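Local coordinates for protein probable acetyltransferases (Chromobacterium violaceum, PDB 3PZJ) that is a probable GNAT-family acetyltransferase that may transfer acetyl groups to the N-terminal serine or alanine of proteins, at residues A[73-76]-A[77-81]; A[43-46]-A[47-50]. All coordinates share one frame; numbering follows the deposited sequence.

Contact 1 of 2, residues A[73-76]-A[77-81]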
ATOM      1  N   GLU A  73       9.176  25.828   6.135  1.00 35.96           N
ATOM      2  CA  GLU A  73       9.910  27.091   6.176  1.00 39.44           C
ATOM      3  C   GLU A  73       9.057  28.222   6.764  1.00 38.70           C
ATOM      4  O   GLU A  73       9.609  29.240   7.140  1.00 39.74           O
ATOM      5  CB  GLU A  73      10.399  27.506   4.777  1.00 41.41           C
ATOM      6  CG  GLU A  73       9.349  28.232   3.945  1.00 44.82           C
ATOM      7  CD  GLU A  73       9.739  28.386   2.467  1.00 52.70           C
ATOM      8  OE1 GLU A  73       8.984  27.879   1.563  1.00 54.87           O
ATOM      9  OE2 GLU A  73      10.816  28.990   2.214  1.00 58.05           O
ATOM     10  N   ASP A  74       7.729  28.087   6.703  1.00 35.76           N
ATOM     11  CA  ASP A  74       6.799  29.050   7.277  1.00 36.67           C
ATOM     12  C   ASP A  74       5.385  28.481   7.326  1.00 34.15           C
ATOM     13  O   ASP A  74       5.115  27.439   6.796  1.00 30.73           O
ATOM     14  CB  ASP A  74       6.800  30.396   6.489  1.00 37.24           C
ATOM     15  CG  ASP A  74       6.452  30.225   5.010  1.00 38.94           C
ATOM     16  OD1 ASP A  74       5.690  29.289   4.596  1.00 32.20           O
ATOM     17  OD2 ASP A  74       6.932  31.078   4.247  1.00 38.46           O
ATOM     18  N   GLU A  75       4.484  29.219   7.947  1.00 34.16           N
ATOM     19  CA  GLU A  75       3.093  28.843   8.048  1.00 34.41           C
ATOM     20  C   GLU A  75       2.417  28.455   6.751  1.00 32.43           C
ATOM     21  O   GLU A  75       1.693  27.445   6.707  1.00 30.83           O
ATOM     22  CB  GLU A  75       2.271  29.994   8.601  1.00 36.35           C
ATOM     23  CG  GLU A  75       1.320  29.567   9.587  1.00 40.40           C
ATOM     24  CD  GLU A  75       0.856  30.758  10.387  1.00 45.73           C
ATOM     25  OE1 GLU A  75       0.084  31.535   9.816  1.00 48.53           O
ATOM     26  OE2 GLU A  75       1.277  30.897  11.552  1.00 45.87           O
ATOM     27  N   ASP A  76       2.620  29.255   5.725  1.00 30.64           N
ATOM     28  CA  ASP A  76       1.985  28.951   4.454  1.00 29.34           C
ATOM     29  C   ASP A  76       2.443  27.614   3.910  1.00 28.48           C
ATOM     30  O   ASP A  76       1.649  26.869   3.233  1.00 27.26           O
ATOM     31  CB  ASP A  76       2.214  30.040   3.389  1.00 30.47           C
ATOM     32  CG  ASP A  76       1.464  31.351   3.707  1.00 33.67           C
ATOM     33  OD1 ASP A  76       0.822  31.434   4.776  1.00 32.01           O
ATOM     34  OD2 ASP A  76       1.520  32.282   2.873  1.00 37.57           O
ATOM     35  N   ALA A  77       3.708  27.289   4.122  1.00 27.08           N
ATOM     36  CA  ALA A  77       4.212  25.996   3.571  1.00 27.45           C
ATOM     37  C   ALA A  77       3.528  24.851   4.276  1.00 25.04           C
ATOM     38  O   ALA A  77       3.162  23.828   3.660  1.00 26.56           O
ATOM     39  CB  ALA A  77       5.715  25.878   3.684  1.00 27.08           C
ATOM     40  N   PHE A  78       3.304  25.033   5.560  1.00 25.75           N
ATOM     41  CA  PHE A  78       2.700  23.994   6.380  1.00 24.77           C
ATOM     42  C   PHE A  78       1.202  23.825   6.100  1.00 25.90           C
ATOM     43  O   PHE A  78       0.700  22.716   5.997  1.00 26.09           O
ATOM     44  CB  PHE A  78       2.981  24.187   7.846  1.00 27.37           C
ATOM     45  CG  PHE A  78       2.331  23.193   8.706  1.00 26.00           C
ATOM     46  CD1 PHE A  78       2.798  21.909   8.757  1.00 28.98           C
ATOM     47  CD2 PHE A  78       1.227  23.540   9.477  1.00 26.25           C
ATOM     48  CE1 PHE A  78       2.160  20.946   9.537  1.00 28.90           C
ATOM     49  CE2 PHE A  78       0.591  22.608  10.241  1.00 27.65           C
ATOM     50  CZ  PHE A  78       1.116  21.280  10.301  1.00 26.10           C
ATOM     51  N   ILE A  79       0.527  24.923   5.880  1.00 24.19           N
ATOM     52  CA  ILE A  79      -0.870  24.899   5.528  1.00 23.89           C
ATOM     53  C   ILE A  79      -1.033  24.280   4.166  1.00 23.55           C
ATOM     54  O   ILE A  79      -1.925  23.463   3.949  1.00 24.10           O
ATOM     55  CB  ILE A  79      -1.439  26.291   5.598  1.00 25.51           C
ATOM     56  CG1 ILE A  79      -1.595  26.656   7.078  1.00 30.55           C
ATOM     57  CG2 ILE A  79      -2.792  26.404   4.900  1.00 28.92           C
ATOM     58  CD1 ILE A  79      -2.050  27.988   7.280  1.00 37.82           C
ATOM     59  N   THR A  80      -0.121  24.576   3.272  1.00 23.82           N
ATOM     60  CA  THR A  80      -0.162  24.007   1.932  1.00 23.77           C
ATOM     61  C   THR A  80      -0.029  22.467   1.993  1.00 23.01           C
ATOM     62  O   THR A  80      -0.884  21.749   1.460  1.00 22.27           O
ATOM     63  CB  THR A  80       0.909  24.573   0.998  1.00 23.20           C
ATOM     64  OG1 THR A  80       0.702  25.987   0.800  1.00 25.72           O
ATOM     65  CG2 THR A  80       0.843  23.888  -0.358  1.00 25.52           C
ATOM     66  N   TRP A  81       0.981  21.992   2.729  1.00 22.83           N
ATOM     67  CA  TRP A  81       1.184  20.543   2.995  1.00 23.63           C
ATOM     68  C   TRP A  81      -0.042  19.900   3.594  1.00 22.83           C
ATOM     69  O   TRP A  81      -0.481  18.820   3.157  1.00 23.00           O
ATOM     70  CB  TRP A  81       2.452  20.296   3.876  1.00 23.33           C
ATOM     71  CG  TRP A  81       2.599  18.890   4.182  1.00 25.96           C
ATOM     72  CD1 TRP A  81       3.069  17.895   3.365  1.00 26.44           C
ATOM     73  CD2 TRP A  81       2.195  18.274   5.363  1.00 26.44           C
ATOM     74  NE1 TRP A  81       3.016  16.690   4.023  1.00 25.21           N
ATOM     75  CE2 TRP A  81       2.449  16.892   5.232  1.00 26.85           C
ATOM     76  CE3 TRP A  81       1.608  18.748   6.536  1.00 31.59           C
ATOM     77  CZ2 TRP A  81       2.202  15.998   6.249  1.00 31.10           C
ATOM     78  CZ3 TRP A  81       1.327  17.842   7.543  1.00 34.27           C
ATOM     79  CH2 TRP A  81       1.633  16.473   7.385  1.00 31.73           C
TER
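Asp74 folds its carboxylate back onto the first turn of helix 75-87 and caps it: OD1 accepts from Ala77 N at 2.9 Å, the N-H coming in nearly along the C-O axis of the carboxylate. CG sits between the backbone N and the carbonyl carbon (chi1 58°), a torsion that turns the carboxylate back to Ala77 N. The same oxygen rests against the methyl of Ala77, with OD1 to CB at 3.5 Å, while Asp74 O accepts from Phe78 N at 3.3 Å, the donor lying in the carbonyl plane, and takes a weak second bond from Ala77 N.

The next carbonyl, Glu75 O, receives Ile79 N at 2.9 Å, and Ile79 CG1 lies alongside that oxygen at 3.4 Å. Asp76 O is gripped twice by Thr80, from N at 2.9 Å and from OG1 at 2.8 Å, the two donors reaching it from opposite faces of the carbonyl plane.

The tight side is the one where Phe78 runs inward, its ring meeting Phe72 edge-to-face and packing on Leu53 and Phe54 of helix 46-58. Solvent lies on the other side, where Glu73, Asp76 and Thr80 are exposed and Glu73 approaches the Ala77 methyl only loosely, at 4.3 Å from CG to CB. Asp74 is thus a classic aspartate N-cap, opening an amphipathic helix of the GNAT fold.

Contact 2 of 2, residues A[43-46]-A[47-50]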
ATOM      1  N   PRO A  43     -12.018  16.922  13.541  1.00 28.58           N
ATOM      2  CA  PRO A  43     -11.654  16.904  12.144  1.00 28.38           C
ATOM      3  C   PRO A  43     -10.821  18.074  11.758  1.00 27.56           C
ATOM      4  O   PRO A  43     -11.192  19.234  12.028  1.00 23.44           O
ATOM      5  CB  PRO A  43     -12.982  16.897  11.435  1.00 29.19           C
ATOM      6  CG  PRO A  43     -13.965  16.302  12.464  1.00 31.17           C
ATOM      7  CD  PRO A  43     -13.474  16.731  13.755  1.00 30.78           C
ATOM      8  N   LEU A  44      -9.723  17.819  11.057  1.00 27.04           N
ATOM      9  CA  LEU A  44      -8.774  18.856  10.890  1.00 28.39           C
ATOM     10  C   LEU A  44      -9.346  19.787   9.822  1.00 30.65           C
ATOM     11  O   LEU A  44      -9.898  19.363   8.821  1.00 30.15           O
ATOM     12  CB  LEU A  44      -7.361  18.284  10.542  1.00 28.90           C
ATOM     13  CG  LEU A  44      -6.256  19.341  10.532  1.00 30.21           C
ATOM     14  CD1 LEU A  44      -4.912  18.791  11.076  1.00 31.86           C
ATOM     15  CD2 LEU A  44      -6.157  19.736   9.155  1.00 32.15           C
ATOM     16  N   ASP A  45      -9.154  21.060  10.032  1.00 30.34           N
ATOM     17  CA  ASP A  45      -9.602  22.078   9.097  1.00 34.12           C
ATOM     18  C   ASP A  45      -8.313  22.811   8.674  1.00 33.48           C
ATOM     19  O   ASP A  45      -7.881  23.673   9.326  1.00 35.38           O
ATOM     20  CB  ASP A  45     -10.625  22.948   9.807  1.00 33.83           C
ATOM     21  CG  ASP A  45     -11.190  24.037   8.939  1.00 37.31           C
ATOM     22  OD1 ASP A  45     -10.602  24.392   7.905  1.00 37.53           O
ATOM     23  OD2 ASP A  45     -12.177  24.597   9.354  1.00 40.21           O
ATOM     24  N   ALA A  46      -7.663  22.323   7.635  1.00 36.67           N
ATOM     25  CA  ALA A  46      -6.232  22.656   7.352  1.00 36.44           C
ATOM     26  C   ALA A  46      -5.958  24.158   7.457  1.00 37.10           C
ATOM     27  O   ALA A  46      -5.059  24.588   8.201  1.00 35.77           O
ATOM     28  CB  ALA A  46      -5.780  22.088   5.959  1.00 37.09           C
ATOM     29  N   PRO A  47      -6.767  24.960   6.780  1.00 39.04           N
ATOM     30  CA  PRO A  47      -6.547  26.410   6.873  1.00 40.75           C
ATOM     31  C   PRO A  47      -6.943  27.087   8.214  1.00 41.44           C
ATOM     32  O   PRO A  47      -6.467  28.226   8.473  1.00 42.53           O
ATOM     33  CB  PRO A  47      -7.373  26.975   5.703  1.00 42.24           C
ATOM     34  CG  PRO A  47      -8.006  25.819   5.017  1.00 42.65           C
ATOM     35  CD  PRO A  47      -7.899  24.622   5.902  1.00 40.83           C
ATOM     36  N   ARG A  48      -7.835  26.474   8.998  1.00 39.29           N
ATOM     37  CA  ARG A  48      -8.193  27.069  10.328  1.00 40.45           C
ATOM     38  C   ARG A  48      -7.184  26.661  11.438  1.00 38.15           C
ATOM     39  O   ARG A  48      -6.730  27.502  12.210  1.00 39.14           O
ATOM     40  CB  ARG A  48      -9.556  26.632  10.811  1.00 40.92           C
ATOM     41  CG  ARG A  48      -9.751  26.949  12.347  1.00 45.78           C
ATOM     42  CD  ARG A  48     -11.212  26.835  12.815  1.00 52.50           C
ATOM     43  NE  ARG A  48     -11.246  26.250  14.175  1.00 56.76           N
ATOM     44  CZ  ARG A  48     -11.711  25.038  14.487  1.00 60.67           C
ATOM     45  NH1 ARG A  48     -12.224  24.238  13.540  1.00 61.01           N
ATOM     46  NH2 ARG A  48     -11.665  24.618  15.759  1.00 62.38           N
ATOM     47  N   HIS A  49      -6.928  25.358  11.555  1.00 35.91           N
ATOM     48  CA  HIS A  49      -6.108  24.759  12.624  1.00 33.48           C
ATOM     49  C   HIS A  49      -4.622  24.918  12.317  1.00 31.98           C
ATOM     50  O   HIS A  49      -3.765  24.794  13.218  1.00 30.30           O
ATOM     51  CB  HIS A  49      -6.343  23.237  12.673  1.00 32.59           C
ATOM     52  CG  HIS A  49      -7.616  22.822  13.332  1.00 32.69           C
ATOM     53  ND1 HIS A  49      -7.955  23.213  14.616  1.00 37.35           N
ATOM     54  CD2 HIS A  49      -8.616  22.019  12.905  1.00 29.17           C
ATOM     55  CE1 HIS A  49      -9.128  22.680  14.931  1.00 39.69           C
ATOM     56  NE2 HIS A  49      -9.565  21.981  13.898  1.00 37.46           N
ATOM     57  N   GLY A  50      -4.340  25.189  11.051  1.00 28.77           N
ATOM     58  CA  GLY A  50      -3.005  25.272  10.474  1.00 29.01           C
ATOM     59  C   GLY A  50      -1.959  26.082  11.244  1.00 29.50           C
ATOM     60  O   GLY A  50      -0.876  25.573  11.512  1.00 26.55           O
TER
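Two first torsions set up this turn: Asp45 holds CG anti to its backbone N (chi1 -179°), laying the carboxylate beside Pro47 and Arg48, whereas His49 puts CG beside its own N (chi1 -78°) and turns the imidazole back toward the backbone of Pro43 to Asp45. Asp45 N lies in the plane of the imidazole at its edge, 3.1 Å from CD2. Pro43 O also lies near that plane, at 3.7 Å from NE2, and Leu44 CA approaches CD2 obliquely.

Asp45 is the N-cap residue of helix 46-58. Its carbonyl starts the helical bonding: His49 N points almost straight at Asp45 O, at 3.0 Å with an N-H...O angle of 171°, and Arg48 N adds a weaker bond to the same oxygen. On the outer side the Asp45 side chain crosses those of Pro47 and Arg48 at about a right angle, OD1 resting 3.4 Å from Pro47 CD and CG lying 3.6 Å from Arg48 CB. Proline is tolerated here because first-turn nitrogens have no i-4 carbonyl to bond within the helix, so its missing N-H costs little.

Farther out, Arg48 bends at chi3 and lays one face of its guanidinium over His49 CE1, which sits 3.2 Å above the plane toward the rim. Asp45 OD2 stays 4.2 Å from Arg48 NH1, too far for a salt bridge, the carboxylate and guanidinium planes nearly perpendicular. Any attraction between Asp45 and Arg48 is therefore probably modest, and a negative carboxylate at this N terminus would be expected to interact favourably with the helix dipole.

In the fold
Coming from the N terminus, the chain leaves strand 39-43 and turns at once into helix 46-58, and contact 2 (43-46 with 47-50) closes that turn. Contact 1 (73-76 with 77-81) opens later, at the start of helix 75-87, so the two neither nest nor cross but follow in series, each at the beginning of a helix. Their centres are 12 Å apart and they touch directly: Phe78 CE2 packs on Gly50 O at 3.5 Å, and Ile79 leans on Gly50 and Pro47. Leu44 and Ala46 reach Leu82 of helix 75-87. Leu44 and His49 meet strand 92-98, while Phe78 and Trp81 pack on Phe107 of strand 106-114, so both helix starts join the central GNAT sheet.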